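Local coordinates for Mgp-operon protein 3 (Mycoplasma pneumoniae, PDB 6RJ1), which probably acts in cell adhesion as an extracellular surface protein of the P110-like adhesin family, likely recognising sugars on host cells, at residues F778-K783 and T849-V854; S841-V846 and A917-I922; F864-N869 and Y888-V893. One frame throughout, in Å; residues are numbered along the deposited sequence.

All three contacts involve the antiparallel sheet containing strands 851-857, 862-868, 888-896 and 914-920. Interaction 3 lies within it, a buried pairing of neighbouring strands through regular backbone hydrogen bonds. Interaction 1 is partly buried and joins the sheet's strand 851-857 to strand 779-786 of another sheet by side-chain packing. Interaction 2, also partly buried but with an exposed margin, pins the loop before strand 851-857 to strand 914-920 through a single glutamate-to-backbone bond. Y865 OH of interaction 3 reaches G781 O of interaction 1, while V846 of interaction 2 packs on F867 of interaction 3. Interaction 3 is nested within the chain loop that interaction 2 closes.

Interaction 1. Residues F778-K783 and T849-V854; sequences FGTGLK and TTLKDV
The phenyl ring of F778, the one aromatic group of this contact, approaches the start of T849-V854 obliquely, with CE2 4.3 Å from the backbone N of T849. CG stands anti to the backbone N of F778 (chi1 162°), on a CB that points toward T849-V854. Beyond the two segments the same ring makes an edge-to-face pair with F771 and touches D471 and R472. Further along, L851 packs beside T780 and G781. Its CD2 methyl sits 3.6 Å from T780 OG1 and 3.7 Å from G781 CA, the T780 and L851 side chains sliding past each other in opposite directions. The hydroxyl of T780 is hydrogen-bonded to D471, so the approach of the leucine methyl is a packing contact. V854 comes next: its CG2, anti to the carbonyl carbon, reaches 3.8 Å from G781 CA, whereas CG1 lies 3.6 Å from K783 CG. The lysine lays CB and CG against V854 CG1, while its chain, bent at chi2 and chi4, carries NZ on past V854 O without a hydrogen bond. G781 has no side chain, which lets both L851 and V854 come up to its alpha carbon; its carbonyl O accepts a hydrogen bond from Y865 OH. Strands 779-783 and 851-854 run nearly parallel, 18° apart, with their axes 7.9 Å apart at closest approach, too far for pairing as neighbours in one sheet. They belong to successive antiparallel sheets packed against each other, consistent with adjacent blades of the beta-propeller expected for this family. With no hydrogen bond linking the two segments, cohesion between them rests largely on apolar contacts, with the F778 ring at one end, while T780 OG1 and G781 O find their partners in D471 and Y865.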
loop_
_atom_site.group_PDB
_atom_site.type_symbol
_atom_site.label_atom_id
_atom_site.label_comp_id
_atom_site.label_asym_id
_atom_site.label_seq_id
_atom_site.Cartn_x
_atom_site.Cartn_y
_atom_site.Cartn_z
ATOM N N PHE A 778 1.928 -6.212 -4.126
ATOM C CA PHE A 778 2.565 -4.903 -4.103
ATOM C C PHE A 778 2.228 -4.179 -5.402
ATOM O O PHE A 778 2.165 -4.803 -6.450
ATOM C CB PHE A 778 4.081 -5.103 -3.914
ATOM C CG PHE A 778 4.986 -3.951 -4.267
ATOM C CD1 PHE A 778 5.251 -2.948 -3.347
ATOM C CD2 PHE A 778 5.633 -3.908 -5.492
ATOM C CE1 PHE A 778 6.118 -1.903 -3.659
ATOM C CE2 PHE A 778 6.498 -2.858 -5.801
ATOM C CZ PHE A 778 6.733 -1.863 -4.881
ATOM N N GLY A 779 1.995 -2.882 -5.308
ATOM C CA GLY A 779 1.652 -2.044 -6.448
ATOM C C GLY A 779 2.524 -0.816 -6.515
ATOM O O GLY A 779 2.749 -0.165 -5.497
ATOM N N THR A 780 3.021 -0.493 -7.714
ATOM C CA THR A 780 3.931 0.627 -7.936
ATOM C C THR A 780 3.760 1.261 -9.322
ATOM O O THR A 780 3.277 0.614 -10.254
ATOM C CB THR A 780 5.401 0.151 -7.693
ATOM O OG1 THR A 780 6.291 1.266 -7.662
ATOM C CG2 THR A 780 5.883 -0.861 -8.735
ATOM N N GLY A 781 4.210 2.503 -9.431
ATOM C CA GLY A 781 4.276 3.262 -10.669
ATOM C C GLY A 781 2.975 3.644 -11.321
ATOM O O GLY A 781 2.817 3.411 -12.520
ATOM N N LEU A 782 2.058 4.286 -10.578
ATOM C CA LEU A 782 0.825 4.739 -11.213
ATOM C C LEU A 782 1.132 5.923 -12.142
ATOM O O LEU A 782 1.761 6.897 -11.715
ATOM C CB LEU A 782 -0.289 5.101 -10.221
ATOM C CG LEU A 782 -1.583 5.530 -10.906
ATOM C CD1 LEU A 782 -2.560 4.396 -11.021
ATOM C CD2 LEU A 782 -2.179 6.717 -10.262
ATOM N N LYS A 783 0.738 5.800 -13.422
ATOM C CA LYS A 783 0.919 6.843 -14.418
ATOM C C LYS A 783 -0.292 6.908 -15.315
ATOM O O LYS A 783 -0.708 5.896 -15.885
ATOM C CB LYS A 783 2.173 6.597 -15.266
ATOM C CG LYS A 783 3.175 7.734 -15.239
ATOM C CD LYS A 783 2.806 8.923 -16.101
ATOM C CE LYS A 783 3.967 9.884 -16.220
ATOM N NZ LYS A 783 4.405 10.441 -14.897
ATOM N N THR A 849 10.646 -3.433 -6.696
ATOM C CA THR A 849 11.007 -2.464 -5.652
ATOM C C THR A 849 12.056 -1.464 -6.159
ATOM O O THR A 849 12.308 -0.459 -5.491
ATOM C CB THR A 849 11.517 -3.177 -4.376
ATOM O OG1 THR A 849 12.867 -3.638 -4.554
ATOM C CG2 THR A 849 10.622 -4.316 -3.926
ATOM N N THR A 850 12.687 -1.755 -7.316
ATOM C CA THR A 850 13.770 -0.943 -7.878
ATOM C C THR A 850 13.322 0.090 -8.923
ATOM O O THR A 850 14.182 0.684 -9.582
ATOM C CB THR A 850 14.875 -1.840 -8.432
ATOM O OG1 THR A 850 14.363 -2.622 -9.505
ATOM C CG2 THR A 850 15.513 -2.715 -7.371
ATOM N N LEU A 851 12.001 0.326 -9.062
ATOM C CA LEU A 851 11.478 1.288 -10.028
ATOM C C LEU A 851 12.036 2.680 -9.786
ATOM O O LEU A 851 11.891 3.229 -8.692
ATOM C CB LEU A 851 9.939 1.299 -10.055
ATOM C CG LEU A 851 9.292 2.328 -10.995
ATOM C CD1 LEU A 851 9.241 1.830 -12.423
ATOM C CD2 LEU A 851 7.929 2.680 -10.530
ATOM N N LYS A 852 12.712 3.235 -10.796
ATOM C CA LYS A 852 13.282 4.562 -10.643
ATOM C C LYS A 852 12.474 5.612 -11.407
ATOM O O LYS A 852 12.396 6.751 -10.947
ATOM C CB LYS A 852 14.792 4.578 -10.965
ATOM C CG LYS A 852 15.207 5.146 -12.310
ATOM C CD LYS A 852 16.193 6.281 -12.112
ATOM C CE LYS A 852 17.049 6.537 -13.326
ATOM N NZ LYS A 852 18.199 7.422 -12.991
ATOM N N ASP A 853 11.829 5.232 -12.526
ATOM C CA ASP A 853 11.074 6.203 -13.311
ATOM C C ASP A 853 9.916 5.624 -14.121
ATOM O O ASP A 853 9.979 4.484 -14.582
ATOM C CB ASP A 853 12.043 6.972 -14.237
ATOM C CG ASP A 853 11.372 7.941 -15.182
ATOM O OD1 ASP A 853 10.889 9.004 -14.705
ATOM O OD2 ASP A 853 11.298 7.630 -16.390
ATOM N N VAL A 854 8.852 6.426 -14.286
ATOM C CA VAL A 854 7.713 6.097 -15.143
ATOM C C VAL A 854 7.483 7.293 -16.054
ATOM O O VAL A 854 7.419 8.426 -15.570
ATOM C CB VAL A 854 6.401 5.677 -14.437
ATOM C CG1 VAL A 854 5.482 4.970 -15.422
ATOM C CG2 VAL A 854 6.662 4.787 -13.234
#

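Interaction 2. Residues S841-V846 and A917-I922; sequences SAESAV and AVQNGI
A917 opens the contact with its carbonyl O, which lies 3.9 Å from E843 CD, the carboxylate carbon. At V918 the side chain turns away from the loop, and it is the backbone that meets the glutamate, with CA 3.5 Å from E843 OE2. Q919 then supplies the polar link. Its backbone N-H donates to E843 OE2 over 2.8 Å, at an N-H...acceptor angle of 146°; the donor stands on the syn side of the carboxylate but 33° out of its plane. A bend in the glutamate chain at chi2 (-82°) turns CD toward the strand, and the other oxygen, OE1, takes a weak hydrogen bond from G840 N, so the carboxylate grips both its own loop and strand 914-920. That strand pairs with strand 888-896 in an antiparallel sheet, and E843 also packs on I891 of the latter. The loop has helical backbone angles over 841-845 without regular bonds; it links strand 834-838 of one sheet to strand 851-857 of the next, consistent with a connection between successive propeller blades. The Q919 side chain, bent at chi2, lies beside the loop, its CG 4.0 Å from A842 O, and crosses V846 obliquely, OE1 coming 4.0 Å from V846 CG2. V846 in turn rests on F867 of strand 862-868. The side chain of N920 points away from the loop, and the chain turns its corner at G921. N920 OD1 accepts from I922 N at 3.0 Å, in the plane of the amide carbonyl, forming an Asx turn. Beyond it, I922 packs on Y888, V890 and F963.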
loop_
_atom_site.group_PDB
_atom_site.type_symbol
_atom_site.label_atom_id
_atom_site.label_comp_id
_atom_site.label_asym_id
_atom_site.label_seq_id
_atom_site.Cartn_x
_atom_site.Cartn_y
_atom_site.Cartn_z
ATOM N N SER A 841 7.391 -14.452 -18.005
ATOM C CA SER A 841 8.499 -14.872 -17.147
ATOM C C SER A 841 9.650 -13.854 -17.131
ATOM O O SER A 841 10.267 -13.649 -16.082
ATOM C CB SER A 841 9.013 -16.237 -17.594
ATOM O OG SER A 841 9.692 -16.895 -16.538
ATOM N N ALA A 842 9.916 -13.212 -18.287
ATOM C CA ALA A 842 10.969 -12.212 -18.465
ATOM C C ALA A 842 10.749 -10.960 -17.617
ATOM O O ALA A 842 11.721 -10.360 -17.139
ATOM C CB ALA A 842 11.083 -11.835 -19.933
ATOM N N GLU A 843 9.477 -10.561 -17.444
ATOM C CA GLU A 843 9.085 -9.383 -16.661
ATOM C C GLU A 843 8.840 -9.728 -15.201
ATOM O O GLU A 843 8.885 -8.839 -14.358
ATOM C CB GLU A 843 7.900 -8.614 -17.284
ATOM C CG GLU A 843 7.037 -9.405 -18.257
ATOM C CD GLU A 843 7.498 -9.565 -19.694
ATOM O OE1 GLU A 843 6.904 -10.410 -20.403
ATOM O OE2 GLU A 843 8.441 -8.857 -20.117
ATOM N N SER A 844 8.620 -11.022 -14.897
ATOM C CA SER A 844 8.453 -11.551 -13.539
ATOM C C SER A 844 9.831 -11.646 -12.868
ATOM O O SER A 844 9.916 -11.844 -11.661
ATOM C CB SER A 844 7.804 -12.933 -13.578
ATOM O OG SER A 844 6.461 -12.877 -14.029
ATOM N N ALA A 845 10.904 -11.519 -13.665
ATOM C CA ALA A 845 12.295 -11.570 -13.220
ATOM C C ALA A 845 12.777 -10.187 -12.768
ATOM O O ALA A 845 13.816 -10.091 -12.109
ATOM C CB ALA A 845 13.176 -12.095 -14.347
ATOM N N VAL A 846 12.020 -9.125 -13.128
ATOM C CA VAL A 846 12.278 -7.717 -12.802
ATOM C C VAL A 846 11.899 -7.431 -11.343
ATOM O O VAL A 846 10.784 -7.751 -10.926
ATOM C CB VAL A 846 11.510 -6.770 -13.772
ATOM C CG1 VAL A 846 11.741 -5.303 -13.438
ATOM C CG2 VAL A 846 11.867 -7.050 -15.230
ATOM N N ALA A 917 2.274 -5.420 -20.687
ATOM C CA ALA A 917 3.606 -5.094 -20.177
ATOM C C ALA A 917 4.643 -6.060 -20.707
ATOM O O ALA A 917 4.457 -7.277 -20.604
ATOM C CB ALA A 917 3.609 -5.115 -18.662
ATOM N N VAL A 918 5.730 -5.524 -21.282
ATOM C CA VAL A 918 6.825 -6.316 -21.853
ATOM C C VAL A 918 8.189 -5.664 -21.631
ATOM O O VAL A 918 8.310 -4.442 -21.713
ATOM C CB VAL A 918 6.633 -6.666 -23.365
ATOM C CG1 VAL A 918 5.710 -7.856 -23.564
ATOM C CG2 VAL A 918 6.172 -5.464 -24.188
ATOM N N GLN A 919 9.221 -6.498 -21.397
ATOM C CA GLN A 919 10.620 -6.085 -21.283
ATOM C C GLN A 919 10.985 -5.704 -22.722
ATOM O O GLN A 919 10.953 -6.552 -23.614
ATOM C CB GLN A 919 11.473 -7.253 -20.769
ATOM C CG GLN A 919 11.931 -7.065 -19.340
ATOM C CD GLN A 919 13.438 -7.039 -19.220
ATOM O OE1 GLN A 919 14.026 -7.840 -18.479
ATOM N NE2 GLN A 919 14.100 -6.114 -19.936
ATOM N N ASN A 920 11.198 -4.404 -22.957
ATOM C CA ASN A 920 11.369 -3.825 -24.289
ATOM C C ASN A 920 12.725 -4.024 -24.996
ATOM O O ASN A 920 12.820 -3.687 -26.171
ATOM C CB ASN A 920 11.041 -2.334 -24.248
ATOM C CG ASN A 920 11.859 -1.479 -23.303
ATOM O OD1 ASN A 920 13.043 -1.720 -23.032
ATOM N ND2 ASN A 920 11.240 -0.425 -22.806
ATOM N N GLY A 921 13.747 -4.517 -24.308
ATOM C CA GLY A 921 15.064 -4.690 -24.917
ATOM C C GLY A 921 16.147 -3.804 -24.332
ATOM O O GLY A 921 17.334 -4.040 -24.581
ATOM N N ILE A 922 15.753 -2.767 -23.561
ATOM C CA ILE A 922 16.708 -1.892 -22.890
ATOM C C ILE A 922 16.958 -2.525 -21.530
ATOM O O ILE A 922 16.128 -2.420 -20.627
ATOM C CB ILE A 922 16.268 -0.407 -22.773
ATOM C CG1 ILE A 922 15.875 0.199 -24.139
ATOM C CG2 ILE A 922 17.379 0.405 -22.096
ATOM C CD1 ILE A 922 15.226 1.614 -24.088
#

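Interaction 3. Residues F864-N869 and Y888-V893; sequences FYTFDN and YAVITV
Y865 and I891 exchange a reciprocal pair of backbone hydrogen bonds: Y865 N donates to I891 O at 2.8 Å, almost perfectly straight (179°), and I891 N returns a bond to Y865 O at 2.9 Å. Two residues along, F867 and A889 repeat the exchange, the bond from F867 N running nearly along the C=O axis of A889. T866 with V890 lies between them as a non-hydrogen-bonded pair, and F864 with T892 and D868 with Y888 flank them; CA-H...O contacts add to the cohesion, V890 CA lying 3.2 Å from Y865 O. One face of the two strands carries Y865, F867, A889 and I891. Here the F867 ring has A889 O at its edge, in plane, and its CE2 approaches I891 CD1 at 4.0 Å, the two side chains crossing at a slant. I891 has CG1 anti to the carbonyl carbon (chi1 -78°), and CD1 extends from it toward the phenylalanine. Y865 CE1 similarly packs 3.8 Å from V893 CG2, with the ring oblique to that methyl. V802 and L804 of strand 799-805, from another sheet, pack on this face, and L851 and V854 of the neighbouring strand 851-857 lie beside Y865, L851 also beside F867. On the other face, F864 lies beside T892, both side chains pointing the same way, with T892 OG1 next to ring atoms CD1 and CE1. That hydroxyl is hydrogen-bonded to N920 ND2 and G961 O, and L929 and I932 of strand 928-933 pack over T866, Y888 and V890. Packed against on both faces and largely buried, these two neighbouring antiparallel strands, linked by the connection 869-887, are consistent with the middle of a propeller blade sandwiched between adjacent sheets, as expected of a P110-like adhesin.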
loop_
_atom_site.group_PDB
_atom_site.type_symbol
_atom_site.label_atom_id
_atom_site.label_comp_id
_atom_site.label_asym_id
_atom_site.label_seq_id
_atom_site.Cartn_x
_atom_site.Cartn_y
_atom_site.Cartn_z
ATOM N N PHE A 864 6.642 3.878 -20.196
ATOM C CA PHE A 864 7.969 3.291 -20.048
ATOM C C PHE A 864 8.353 3.260 -18.581
ATOM O O PHE A 864 8.398 4.307 -17.934
ATOM C CB PHE A 864 9.007 4.030 -20.908
ATOM C CG PHE A 864 8.747 3.938 -22.392
ATOM C CD1 PHE A 864 9.085 2.794 -23.106
ATOM C CD2 PHE A 864 8.170 5.000 -23.080
ATOM C CE1 PHE A 864 8.834 2.707 -24.478
ATOM C CE2 PHE A 864 7.919 4.912 -24.452
ATOM C CZ PHE A 864 8.254 3.767 -25.144
ATOM N N TYR A 865 8.573 2.048 -18.048
ATOM C CA TYR A 865 8.935 1.799 -16.647
ATOM C C TYR A 865 10.413 1.477 -16.540
ATOM O O TYR A 865 10.853 0.435 -17.035
ATOM C CB TYR A 865 8.092 0.659 -16.065
ATOM C CG TYR A 865 6.668 1.052 -15.755
ATOM C CD1 TYR A 865 5.710 1.140 -16.768
ATOM C CD2 TYR A 865 6.267 1.320 -14.449
ATOM C CE1 TYR A 865 4.396 1.524 -16.488
ATOM C CE2 TYR A 865 4.955 1.687 -14.156
ATOM C CZ TYR A 865 4.022 1.790 -15.178
ATOM O OH TYR A 865 2.731 2.161 -14.890
ATOM N N THR A 866 11.179 2.387 -15.923
ATOM C CA THR A 866 12.614 2.228 -15.744
ATOM C C THR A 866 12.908 1.651 -14.370
ATOM O O THR A 866 12.431 2.161 -13.361
ATOM C CB THR A 866 13.348 3.534 -16.052
ATOM O OG1 THR A 866 12.954 3.991 -17.351
ATOM C CG2 THR A 866 14.859 3.380 -16.010
ATOM N N PHE A 867 13.677 0.567 -14.349
ATOM C CA PHE A 867 14.082 -0.136 -13.135
ATOM C C PHE A 867 15.592 -0.064 -12.978
ATOM O O PHE A 867 16.327 -0.443 -13.889
ATOM C CB PHE A 867 13.627 -1.597 -13.208
ATOM C CG PHE A 867 12.128 -1.735 -13.104
ATOM C CD1 PHE A 867 11.513 -1.872 -11.864
ATOM C CD2 PHE A 867 11.330 -1.730 -14.246
ATOM C CE1 PHE A 867 10.129 -1.991 -11.764
ATOM C CE2 PHE A 867 9.944 -1.848 -14.140
ATOM C CZ PHE A 867 9.356 -1.961 -12.899
ATOM N N ASP A 868 16.049 0.409 -11.823
ATOM C CA ASP A 868 17.460 0.593 -11.506
ATOM C C ASP A 868 17.877 -0.397 -10.421
ATOM O O ASP A 868 17.346 -0.330 -9.317
ATOM C CB ASP A 868 17.664 2.045 -11.023
ATOM C CG ASP A 868 19.077 2.597 -11.010
ATOM O OD1 ASP A 868 20.033 1.799 -10.830
ATOM O OD2 ASP A 868 19.230 3.838 -11.152
ATOM N N ASN A 869 18.837 -1.299 -10.725
ATOM C CA ASN A 869 19.376 -2.291 -9.779
ATOM C C ASN A 869 20.098 -1.673 -8.564
ATOM O O ASN A 869 20.198 -2.325 -7.527
ATOM C CB ASN A 869 20.272 -3.295 -10.499
ATOM C CG ASN A 869 19.528 -4.282 -11.374
ATOM O OD1 ASN A 869 18.297 -4.404 -11.329
ATOM N ND2 ASN A 869 20.263 -5.020 -12.190
ATOM N N TYR A 888 20.193 -2.160 -15.037
ATOM C CA TYR A 888 18.882 -1.560 -15.228
ATOM C C TYR A 888 18.052 -2.429 -16.176
ATOM O O TYR A 888 18.603 -3.249 -16.906
ATOM C CB TYR A 888 19.025 -0.127 -15.808
ATOM C CG TYR A 888 19.857 -0.048 -17.075
ATOM C CD1 TYR A 888 21.233 0.151 -17.017
ATOM C CD2 TYR A 888 19.267 -0.166 -18.330
ATOM C CE1 TYR A 888 22.005 0.212 -18.178
ATOM C CE2 TYR A 888 20.028 -0.112 -19.497
ATOM C CZ TYR A 888 21.398 0.086 -19.420
ATOM O OH TYR A 888 22.147 0.129 -20.584
ATOM N N ALA A 889 16.739 -2.209 -16.193
ATOM C CA ALA A 889 15.795 -2.891 -17.074
ATOM C C ALA A 889 14.642 -1.932 -17.365
ATOM O O ALA A 889 14.328 -1.075 -16.534
ATOM C CB ALA A 889 15.283 -4.163 -16.412
ATOM N N VAL A 890 14.047 -2.031 -18.555
ATOM C CA VAL A 890 12.938 -1.158 -18.949
ATOM C C VAL A 890 11.746 -1.979 -19.477
ATOM O O VAL A 890 11.912 -2.840 -20.353
ATOM C CB VAL A 890 13.365 -0.024 -19.933
ATOM C CG1 VAL A 890 12.269 1.025 -20.091
ATOM C CG2 VAL A 890 14.665 0.641 -19.494
ATOM N N ILE A 891 10.548 -1.698 -18.938
ATOM C CA ILE A 891 9.294 -2.327 -19.355
ATOM C C ILE A 891 8.444 -1.315 -20.139
ATOM O O ILE A 891 8.351 -0.155 -19.752
ATOM C CB ILE A 891 8.538 -2.960 -18.153
ATOM C CG1 ILE A 891 9.182 -4.310 -17.756
ATOM C CG2 ILE A 891 7.025 -3.111 -18.428
ATOM C CD1 ILE A 891 8.728 -4.922 -16.417
ATOM N N THR A 892 7.844 -1.756 -21.240
ATOM C CA THR A 892 6.946 -0.940 -22.047
ATOM C C THR A 892 5.517 -1.414 -21.802
ATOM O O THR A 892 5.249 -2.619 -21.850
ATOM C CB THR A 892 7.340 -1.002 -23.533
ATOM O OG1 THR A 892 8.615 -0.394 -23.678
ATOM C CG2 THR A 892 6.346 -0.284 -24.444
ATOM N N VAL A 893 4.603 -0.472 -21.541
ATOM C CA VAL A 893 3.195 -0.800 -21.358
ATOM C C VAL A 893 2.386 -0.200 -22.519
ATOM O O VAL A 893 2.494 0.990 -22.800
ATOM C CB VAL A 893 2.648 -0.463 -19.951
ATOM C CG1 VAL A 893 1.165 -0.795 -19.849
ATOM C CG2 VAL A 893 3.423 -1.214 -18.868
#